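GH3 beta-N-acetylglucosaminidase (Paenibacillaceae, PDB 6K5J) probably hydrolyses terminal beta-linked N-acetylglucosamine from the non-reducing ends of its substrates. Local coordinates at residues Glu192-Thr200 against Met272-Gly280; Thr229-Glu238 against Pro243-Leu254. All coordinates share one frame; numbering follows the deposited sequence.

Interaction 1: Glu192-Thr200 against Met272-Gly280; sequences EDSHHALPT and MNAISKFYG. With NAG (2-acetamido-2-deoxy-beta-D-glucopyranose), chain B.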
loop_
_atom_site.group_PDB
_atom_site.type_symbol
_atom_site.label_atom_id
_atom_site.label_comp_id
_atom_site.label_asym_id
_atom_site.label_seq_id
_atom_site.Cartn_x
_atom_site.Cartn_y
_atom_site.Cartn_z
ATOM N N GLU A 192 -11.726 -11.498 -4.764
ATOM C CA GLU A 192 -10.951 -12.370 -3.900
ATOM C C GLU A 192 -9.550 -11.810 -3.705
ATOM O O GLU A 192 -9.049 -11.032 -4.516
ATOM C CB GLU A 192 -10.872 -13.783 -4.475
ATOM C CG GLU A 192 -12.212 -14.498 -4.477
ATOM C CD GLU A 192 -12.052 -15.960 -4.799
ATOM O OE1 GLU A 192 -11.933 -16.282 -6.000
ATOM O OE2 GLU A 192 -12.019 -16.775 -3.849
ATOM N N ASP A 193 -8.925 -12.231 -2.610
ATOM C CA ASP A 193 -7.645 -11.701 -2.159
ATOM C C ASP A 193 -6.559 -12.706 -2.522
ATOM O O ASP A 193 -6.628 -13.871 -2.114
ATOM C CB ASP A 193 -7.691 -11.446 -0.648
ATOM C CG ASP A 193 -6.406 -10.858 -0.096
ATOM O OD1 ASP A 193 -5.379 -10.827 -0.811
ATOM O OD2 ASP A 193 -6.422 -10.438 1.083
ATOM N N SER A 194 -5.557 -12.255 -3.283
ATOM C CA SER A 194 -4.487 -13.161 -3.690
ATOM C C SER A 194 -3.584 -13.573 -2.526
ATOM O O SER A 194 -2.748 -14.471 -2.703
ATOM C CB SER A 194 -3.657 -12.533 -4.824
ATOM O OG SER A 194 -3.342 -11.170 -4.569
ATOM N N HIS A 195 -3.724 -12.951 -1.348
ATOM C CA HIS A 195 -3.048 -13.481 -0.162
ATOM C C HIS A 195 -3.579 -14.860 0.211
ATOM O O HIS A 195 -2.836 -15.681 0.763
ATOM C CB HIS A 195 -3.229 -12.557 1.047
ATOM C CG HIS A 195 -2.511 -11.249 0.944
ATOM N ND1 HIS A 195 -3.071 -10.143 0.342
ATOM C CD2 HIS A 195 -1.303 -10.854 1.412
ATOM C CE1 HIS A 195 -2.228 -9.125 0.423
ATOM N NE2 HIS A 195 -1.145 -9.533 1.062
ATOM N N HIS A 196 -4.857 -15.123 -0.067
ATOM C CA HIS A 196 -5.546 -16.291 0.464
ATOM C C HIS A 196 -6.064 -17.243 -0.593
ATOM O O HIS A 196 -6.316 -18.408 -0.270
ATOM C CB HIS A 196 -6.739 -15.861 1.337
ATOM C CG HIS A 196 -6.372 -14.881 2.404
ATOM N ND1 HIS A 196 -5.358 -15.117 3.308
ATOM C CD2 HIS A 196 -6.859 -13.651 2.696
ATOM C CE1 HIS A 196 -5.244 -14.078 4.118
ATOM N NE2 HIS A 196 -6.143 -13.174 3.767
ATOM N N ALA A 197 -6.239 -16.783 -1.828
ATOM C CA ALA A 197 -6.846 -17.568 -2.891
ATOM C C ALA A 197 -6.191 -17.165 -4.205
ATOM O O ALA A 197 -5.331 -16.280 -4.248
ATOM C CB ALA A 197 -8.366 -17.353 -2.923
ATOM N N LEU A 198 -6.607 -17.826 -5.286
ATOM C CA LEU A 198 -6.169 -17.506 -6.643
ATOM C C LEU A 198 -7.312 -16.800 -7.366
ATOM O O LEU A 198 -8.193 -17.458 -7.940
ATOM C CB LEU A 198 -5.754 -18.776 -7.386
ATOM C CG LEU A 198 -5.176 -18.643 -8.793
ATOM C CD1 LEU A 198 -3.942 -17.738 -8.803
ATOM C CD2 LEU A 198 -4.820 -20.032 -9.323
ATOM N N PRO A 199 -7.353 -15.472 -7.355
ATOM C CA PRO A 199 -8.495 -14.759 -7.933
ATOM C C PRO A 199 -8.456 -14.789 -9.453
ATOM O O PRO A 199 -7.415 -15.012 -10.077
ATOM C CB PRO A 199 -8.330 -13.324 -7.408
ATOM C CG PRO A 199 -7.225 -13.398 -6.345
ATOM C CD PRO A 199 -6.365 -14.544 -6.783
ATOM N N THR A 200 -9.625 -14.549 -10.042
ATOM C CA THR A 200 -9.793 -14.455 -11.486
ATOM C C THR A 200 -10.409 -13.110 -11.835
ATOM O O THR A 200 -11.347 -12.661 -11.168
ATOM C CB THR A 200 -10.692 -15.578 -12.021
ATOM O OG1 THR A 200 -10.104 -16.845 -11.725
ATOM C CG2 THR A 200 -10.885 -15.442 -13.546
ATOM N N MET A 272 2.708 -15.717 -0.792
ATOM C CA MET A 272 1.250 -15.624 -0.818
ATOM C C MET A 272 0.622 -16.928 -1.311
ATOM O O MET A 272 1.182 -17.633 -2.159
ATOM C CB MET A 272 0.808 -14.457 -1.712
ATOM C CG MET A 272 1.155 -13.064 -1.164
ATOM S SD MET A 272 1.133 -11.785 -2.456
ATOM C CE MET A 272 -0.629 -11.462 -2.563
ATOM N N ASN A 273 -0.566 -17.239 -0.769
ATOM C CA ASN A 273 -1.245 -18.497 -1.082
ATOM C C ASN A 273 -1.406 -18.705 -2.582
ATOM O O ASN A 273 -1.311 -19.836 -3.069
ATOM C CB ASN A 273 -2.626 -18.545 -0.422
ATOM C CG ASN A 273 -2.581 -19.063 1.003
ATOM O OD1 ASN A 273 -1.525 -19.105 1.622
ATOM N ND2 ASN A 273 -3.742 -19.459 1.530
ATOM N N ALA A 274 -1.670 -17.630 -3.330
ATOM C CA ALA A 274 -1.900 -17.788 -4.761
ATOM C C ALA A 274 -0.734 -18.490 -5.453
ATOM O O ALA A 274 -0.941 -19.185 -6.454
ATOM C CB ALA A 274 -2.167 -16.428 -5.403
ATOM N N ILE A 275 0.481 -18.343 -4.928
ATOM C CA ILE A 275 1.655 -19.034 -5.455
ATOM C C ILE A 275 2.050 -20.222 -4.588
ATOM O O ILE A 275 2.208 -21.335 -5.088
ATOM C CB ILE A 275 2.845 -18.062 -5.615
ATOM C CG1 ILE A 275 2.480 -16.860 -6.501
ATOM C CG2 ILE A 275 4.040 -18.805 -6.209
ATOM C CD1 ILE A 275 2.096 -17.231 -7.923
ATOM N N SER A 276 2.253 -19.995 -3.284
ATOM C CA SER A 276 2.874 -21.016 -2.445
ATOM C C SER A 276 1.991 -22.246 -2.294
ATOM O O SER A 276 2.510 -23.357 -2.175
ATOM C CB SER A 276 3.214 -20.454 -1.063
ATOM O OG SER A 276 2.055 -19.921 -0.444
ATOM N N LYS A 277 0.671 -22.076 -2.298
ATOM C CA LYS A 277 -0.226 -23.208 -2.101
ATOM C C LYS A 277 -0.546 -23.936 -3.394
ATOM O O LYS A 277 -0.785 -25.148 -3.373
ATOM C CB LYS A 277 -1.529 -22.745 -1.440
ATOM C CG LYS A 277 -2.499 -23.873 -1.101
ATOM C CD LYS A 277 -3.951 -23.432 -1.228
ATOM C CE LYS A 277 -4.669 -23.507 0.113
ATOM N NZ LYS A 277 -6.105 -23.101 0.010
ATOM N N PHE A 278 -0.555 -23.234 -4.524
ATOM C CA PHE A 278 -0.899 -23.861 -5.790
ATOM C C PHE A 278 0.315 -24.239 -6.628
ATOM O O PHE A 278 0.201 -25.133 -7.474
ATOM C CB PHE A 278 -1.804 -22.934 -6.618
ATOM C CG PHE A 278 -3.123 -22.611 -5.961
ATOM C CD1 PHE A 278 -3.239 -21.539 -5.089
ATOM C CD2 PHE A 278 -4.248 -23.377 -6.226
ATOM C CE1 PHE A 278 -4.453 -21.238 -4.484
ATOM C CE2 PHE A 278 -5.464 -23.081 -5.629
ATOM C CZ PHE A 278 -5.566 -22.012 -4.755
ATOM N N TYR A 279 1.466 -23.596 -6.421
ATOM C CA TYR A 279 2.604 -23.829 -7.303
ATOM C C TYR A 279 3.904 -24.123 -6.561
ATOM O O TYR A 279 4.762 -24.823 -7.106
ATOM C CB TYR A 279 2.797 -22.633 -8.246
ATOM C CG TYR A 279 1.573 -22.320 -9.079
ATOM C CD1 TYR A 279 1.372 -22.918 -10.318
ATOM C CD2 TYR A 279 0.612 -21.422 -8.621
ATOM C CE1 TYR A 279 0.237 -22.634 -11.076
ATOM C CE2 TYR A 279 -0.513 -21.130 -9.362
ATOM C CZ TYR A 279 -0.702 -21.741 -10.589
ATOM O OH TYR A 279 -1.831 -21.444 -11.317
ATOM N N GLY A 280 4.073 -23.604 -5.345
ATOM C CA GLY A 280 5.316 -23.743 -4.575
ATOM C C GLY A 280 6.284 -22.595 -4.820
ATOM O O GLY A 280 6.342 -22.016 -5.898
HETATM C C1 NAG B . 1.996 -8.616 -1.180
HETATM C C2 NAG B . 1.203 -7.367 -1.644
HETATM C C3 NAG B . 2.126 -6.337 -2.320
HETATM C C4 NAG B . 3.373 -6.074 -1.486
HETATM C C5 NAG B . 4.064 -7.395 -1.194
HETATM C C6 NAG B . 5.322 -7.259 -0.365
HETATM C C7 NAG B . -1.127 -7.367 -2.462
HETATM C C8 NAG B . -2.061 -7.878 -3.526
HETATM N N2 NAG B . 0.144 -7.769 -2.561
HETATM O O1 NAG B . 1.180 -9.353 -0.334
HETATM O O3 NAG B . 1.424 -5.114 -2.522
HETATM O O4 NAG B . 4.261 -5.212 -2.186
HETATM O O5 NAG B . 3.160 -8.215 -0.447
HETATM O O6 NAG B . 5.024 -6.887 0.974
HETATM O O7 NAG B . -1.505 -6.608 -1.571
#
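Asp193 OD1 is gripped by two donors of His195, the residue whose ring lies under Met272 CE. His195 ND1 reaches OD1 at 2.7 Å, in the ring plane and on the syn lone pair. The backbone N of His195 meets the same oxygen from above the carboxylate plane, which makes an Asx turn. The ND1 bond fixes the rotation of the imidazole, and the backbone bond helps to hold the carboxylate. The Met272 methyl sits squarely over its face, 3.9 Å from the His195 ring centroid to CE, a CH-pi contact. A bend in the Met272 chain (chi3 81°) places that methyl there, and CE also touches Ser194 OG, which is hydrogen-bonded to His187. His195 NE2 lies 2.7 Å from O1 of the bound N-acetylglucosamine. Asp83, Arg152, Lys182, His183 and Asp268 also bind the sugar. Replacing His195 by alanine would probably deprive Asp193 OD1 of one donor and leave Met272 CE without the ring it rests on.

The loop carbonyls face the start of helix 273-276. Asn273 N donates to His195 O at 3.2 Å. Weak bonds run from Ala274 N to Ser194 O and from Asn273 ND2 to His196 O. Farther along, Leu198 CB lies over one face of Phe278, toward its rim, 4.0 Å from CE1. Leu198 CD2 meets the edge of Tyr279. In the TIM-barrel domain the contact joins the loop between strand 178-184 and helix 205-210 to the short helix between strand 264-266 and helix 281-291.

Interaction 2: Thr229-Glu238 against Pro243-Leu254; sequences TAHVLFPAVE and PATLSSNVIEGL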
loop_
_atom_site.group_PDB
_atom_site.type_symbol
_atom_site.label_atom_id
_atom_site.label_comp_id
_atom_site.label_asym_id
_atom_site.label_seq_id
_atom_site.Cartn_x
_atom_site.Cartn_y
_atom_site.Cartn_z
ATOM N N THR A 229 3.949 -7.710 -10.518
ATOM C CA THR A 229 2.843 -8.473 -11.078
ATOM C C THR A 229 1.774 -8.756 -10.021
ATOM O O THR A 229 1.982 -8.559 -8.818
ATOM C CB THR A 229 3.348 -9.797 -11.672
ATOM O OG1 THR A 229 3.848 -10.626 -10.619
ATOM C CG2 THR A 229 4.455 -9.550 -12.668
ATOM N N ALA A 230 0.618 -9.239 -10.491
ATOM C CA ALA A 230 -0.473 -9.716 -9.647
ATOM C C ALA A 230 -0.599 -11.234 -9.738
ATOM O O ALA A 230 -0.520 -11.804 -10.833
ATOM C CB ALA A 230 -1.801 -9.085 -10.071
ATOM N N HIS A 231 -0.818 -11.884 -8.588
ATOM C CA HIS A 231 -1.075 -13.327 -8.537
ATOM C C HIS A 231 -2.542 -13.613 -8.876
ATOM O O HIS A 231 -3.293 -14.176 -8.078
ATOM C CB HIS A 231 -0.758 -13.901 -7.162
ATOM C CG HIS A 231 0.655 -13.703 -6.693
ATOM N ND1 HIS A 231 1.748 -13.695 -7.539
ATOM C CD2 HIS A 231 1.147 -13.539 -5.442
ATOM C CE1 HIS A 231 2.849 -13.522 -6.828
ATOM N NE2 HIS A 231 2.513 -13.432 -5.552
ATOM N N VAL A 232 -2.949 -13.209 -10.079
ATOM C CA VAL A 232 -4.353 -13.224 -10.483
ATOM C C VAL A 232 -4.455 -13.820 -11.885
ATOM O O VAL A 232 -3.603 -13.561 -12.740
ATOM C CB VAL A 232 -4.950 -11.795 -10.420
ATOM C CG1 VAL A 232 -6.353 -11.729 -11.041
ATOM C CG2 VAL A 232 -4.957 -11.290 -8.965
ATOM N N LEU A 233 -5.479 -14.646 -12.109
ATOM C CA LEU A 233 -5.728 -15.223 -13.427
ATOM C C LEU A 233 -6.453 -14.233 -14.329
ATOM O O LEU A 233 -7.429 -13.599 -13.917
ATOM C CB LEU A 233 -6.577 -16.489 -13.307
ATOM C CG LEU A 233 -6.024 -17.562 -12.376
ATOM C CD1 LEU A 233 -7.110 -18.576 -12.045
ATOM C CD2 LEU A 233 -4.841 -18.228 -13.058
ATOM N N PHE A 234 -5.983 -14.125 -15.575
ATOM C CA PHE A 234 -6.609 -13.301 -16.611
ATOM C C PHE A 234 -6.838 -14.182 -17.836
ATOM O O PHE A 234 -6.025 -14.191 -18.769
ATOM C CB PHE A 234 -5.745 -12.083 -16.958
ATOM C CG PHE A 234 -5.591 -11.096 -15.820
ATOM C CD1 PHE A 234 -4.631 -11.302 -14.837
ATOM C CD2 PHE A 234 -6.409 -9.981 -15.734
ATOM C CE1 PHE A 234 -4.491 -10.411 -13.780
ATOM C CE2 PHE A 234 -6.283 -9.088 -14.684
ATOM C CZ PHE A 234 -5.318 -9.299 -13.705
ATOM N N PRO A 235 -7.940 -14.936 -17.867
ATOM C CA PRO A 235 -8.171 -15.863 -18.992
ATOM C C PRO A 235 -8.215 -15.207 -20.364
ATOM O O PRO A 235 -7.978 -15.902 -21.357
ATOM C CB PRO A 235 -9.522 -16.512 -18.651
ATOM C CG PRO A 235 -10.120 -15.649 -17.562
ATOM C CD PRO A 235 -8.962 -15.074 -16.816
ATOM N N ALA A 236 -8.525 -13.909 -20.472
ATOM C CA ALA A 236 -8.495 -13.270 -21.786
ATOM C C ALA A 236 -7.079 -13.140 -22.329
ATOM O O ALA A 236 -6.904 -12.963 -23.541
ATOM C CB ALA A 236 -9.147 -11.884 -21.737
ATOM N N VAL A 237 -6.076 -13.206 -21.458
ATOM C CA VAL A 237 -4.680 -13.117 -21.850
ATOM C C VAL A 237 -3.991 -14.472 -21.777
ATOM O O VAL A 237 -3.231 -14.833 -22.678
ATOM C CB VAL A 237 -3.928 -12.076 -20.988
ATOM C CG1 VAL A 237 -2.496 -11.897 -21.499
ATOM C CG2 VAL A 237 -4.660 -10.753 -20.998
ATOM N N GLU A 238 -4.252 -15.230 -20.718
ATOM C CA GLU A 238 -3.569 -16.494 -20.453
ATOM C C GLU A 238 -4.592 -17.618 -20.388
ATOM O O GLU A 238 -5.380 -17.682 -19.425
ATOM C CB GLU A 238 -2.776 -16.411 -19.151
ATOM C CG GLU A 238 -2.149 -17.718 -18.698
ATOM C CD GLU A 238 -1.254 -18.334 -19.767
ATOM O OE1 GLU A 238 -1.634 -19.388 -20.322
ATOM O OE2 GLU A 238 -0.175 -17.764 -20.053
ATOM N N PRO A 243 -1.401 -17.682 -12.893
ATOM C CA PRO A 243 -1.569 -16.256 -12.584
ATOM C C PRO A 243 -0.581 -15.425 -13.393
ATOM O O PRO A 243 0.403 -15.939 -13.932
ATOM C CB PRO A 243 -1.278 -16.180 -11.081
ATOM C CG PRO A 243 -0.379 -17.336 -10.814
ATOM C CD PRO A 243 -0.779 -18.428 -11.783
ATOM N N ALA A 244 -0.864 -14.122 -13.484
ATOM C CA ALA A 244 -0.022 -13.232 -14.279
ATOM C C ALA A 244 1.451 -13.375 -13.909
ATOM O O ALA A 244 2.322 -13.344 -14.782
ATOM C CB ALA A 244 -0.473 -11.781 -14.099
ATOM N N THR A 245 1.741 -13.543 -12.614
ATOM C CA THR A 245 3.113 -13.708 -12.143
ATOM C C THR A 245 3.838 -14.853 -12.837
ATOM O O THR A 245 5.056 -14.787 -13.028
ATOM C CB THR A 245 3.103 -13.955 -10.632
ATOM O OG1 THR A 245 2.463 -12.850 -9.987
ATOM C CG2 THR A 245 4.522 -14.113 -10.078
ATOM N N LEU A 246 3.120 -15.915 -13.198
ATOM C CA LEU A 246 3.714 -17.110 -13.784
ATOM C C LEU A 246 3.366 -17.293 -15.259
ATOM O O LEU A 246 3.582 -18.380 -15.804
ATOM C CB LEU A 246 3.279 -18.349 -12.989
ATOM C CG LEU A 246 3.502 -18.262 -11.477
ATOM C CD1 LEU A 246 3.155 -19.579 -10.781
ATOM C CD2 LEU A 246 4.944 -17.852 -11.151
ATOM N N SER A 247 2.849 -16.264 -15.922
ATOM C CA SER A 247 2.325 -16.381 -17.280
ATOM C C SER A 247 3.226 -15.656 -18.271
ATOM O O SER A 247 3.344 -14.424 -18.224
ATOM C CB SER A 247 0.917 -15.799 -17.361
ATOM O OG SER A 247 0.557 -15.576 -18.708
ATOM N N SER A 248 3.840 -16.410 -19.191
ATOM C CA SER A 248 4.594 -15.735 -20.244
ATOM C C SER A 248 3.675 -14.899 -21.127
ATOM O O SER A 248 4.100 -13.864 -21.645
ATOM C CB SER A 248 5.396 -16.752 -21.070
ATOM O OG SER A 248 4.559 -17.773 -21.578
ATOM N N ASN A 249 2.406 -15.301 -21.276
ATOM C CA ASN A 249 1.459 -14.487 -22.043
ATOM C C ASN A 249 1.296 -13.097 -21.445
ATOM O O ASN A 249 1.240 -12.099 -22.177
ATOM C CB ASN A 249 0.099 -15.175 -22.121
ATOM C CG ASN A 249 0.029 -16.189 -23.242
ATOM O OD1 ASN A 249 1.056 -16.652 -23.730
ATOM N ND2 ASN A 249 -1.180 -16.548 -23.642
ATOM N N VAL A 250 1.209 -13.008 -20.116
ATOM C CA VAL A 250 1.015 -11.708 -19.479
ATOM C C VAL A 250 2.317 -10.915 -19.444
ATOM O O VAL A 250 2.322 -9.706 -19.705
ATOM C CB VAL A 250 0.424 -11.876 -18.063
ATOM C CG1 VAL A 250 0.252 -10.507 -17.393
ATOM C CG2 VAL A 250 -0.909 -12.611 -18.114
ATOM N N ILE A 251 3.435 -11.557 -19.108
ATOM C CA ILE A 251 4.664 -10.800 -18.887
ATOM C C ILE A 251 5.431 -10.628 -20.197
ATOM O O ILE A 251 5.573 -9.506 -20.696
ATOM C CB ILE A 251 5.541 -11.446 -17.802
ATOM C CG1 ILE A 251 4.785 -11.486 -16.465
ATOM C CG2 ILE A 251 6.816 -10.659 -17.630
ATOM C CD1 ILE A 251 5.574 -12.108 -15.327
ATOM N N GLU A 252 5.953 -11.724 -20.764
ATOM C CA GLU A 252 6.697 -11.581 -22.015
ATOM C C GLU A 252 5.798 -11.072 -23.129
ATOM O O GLU A 252 6.205 -10.223 -23.928
ATOM C CB GLU A 252 7.334 -12.911 -22.439
ATOM C CG GLU A 252 8.581 -13.314 -21.665
ATOM C CD GLU A 252 9.754 -12.346 -21.796
ATOM O OE1 GLU A 252 9.727 -11.453 -22.672
ATOM O OE2 GLU A 252 10.723 -12.493 -21.010
ATOM N N GLY A 253 4.581 -11.590 -23.210
ATOM C CA GLY A 253 3.693 -11.234 -24.297
ATOM C C GLY A 253 3.134 -9.835 -24.176
ATOM O O GLY A 253 3.381 -8.978 -25.027
ATOM N N LEU A 254 2.394 -9.588 -23.096
ATOM C CA LEU A 254 1.645 -8.344 -22.982
ATOM C C LEU A 254 2.518 -7.206 -22.460
ATOM O O LEU A 254 2.588 -6.139 -23.079
ATOM C CB LEU A 254 0.430 -8.575 -22.086
ATOM C CG LEU A 254 -0.472 -7.414 -21.685
ATOM C CD1 LEU A 254 -1.090 -6.762 -22.908
ATOM C CD2 LEU A 254 -1.557 -7.929 -20.742
HETATM O O HOH W 1 1.730 -18.910 -21.465
#
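Val237 CG1 packs on Val250 CG2 at 3.8 Å, the two side chains crossing at about a right angle. Leu254 CD2 touches the same Val237 methyl. This is a beta-alpha connection of the TIM barrel: the chain leaves strand 226-229, makes a long excursion and returns to enter helix 249-258.

The helix start is tied to the excursion by polar side chains. Ser247 OG donates at 2.7 Å to the anti lone pair of Glu238 OE2, and it accepts the capping bond from Val250 N. The bent Glu238 chain (chi2 55°) lays its carbons against this hydroxyl, while OE1 accepts from Glu240 N. Asn249 ND2 donates to Val237 O at 2.8 Å, in the carbonyl plane and close to its own amide plane.

At the strand end, Thr245 OG1 is held between two partners. Thr229 OG1 and His231 ND1 are both hydrogen-bonded to it, each at 2.7 Å, the latter at the ring edge. On its other nitrogen, NE2, His231 is hydrogen-bonded to O of the 3-sulfinoalanine at position 269. Between these ends, Ala244 N donates to Val232 O at 2.9 Å, and Pro243 CB packs against the His231 backbone. A water donates to Glu238 OE2 at 2.6 Å and, weakly, to Asn249 OD1.

After strand 178-184 the chain passes through 192-200 and two helices, then forms strand 226-229. Interaction 2 follows at once: 229-238 and 243-254 close a small loop with four residues between them. The chain then runs through helix 249-258 and strand 264-266 to 272-280, where interaction 1 closes the larger loop. Interaction 2 is therefore nested inside interaction 1. Their centres are 14 Å apart, and they touch. Pro199 O and Leu233 N, 2.8 Å apart, probably form a hydrogen bond, and Ile275 CG1 packs on His231 CE1. Together they tie the loops after three neighbouring barrel strands to one another.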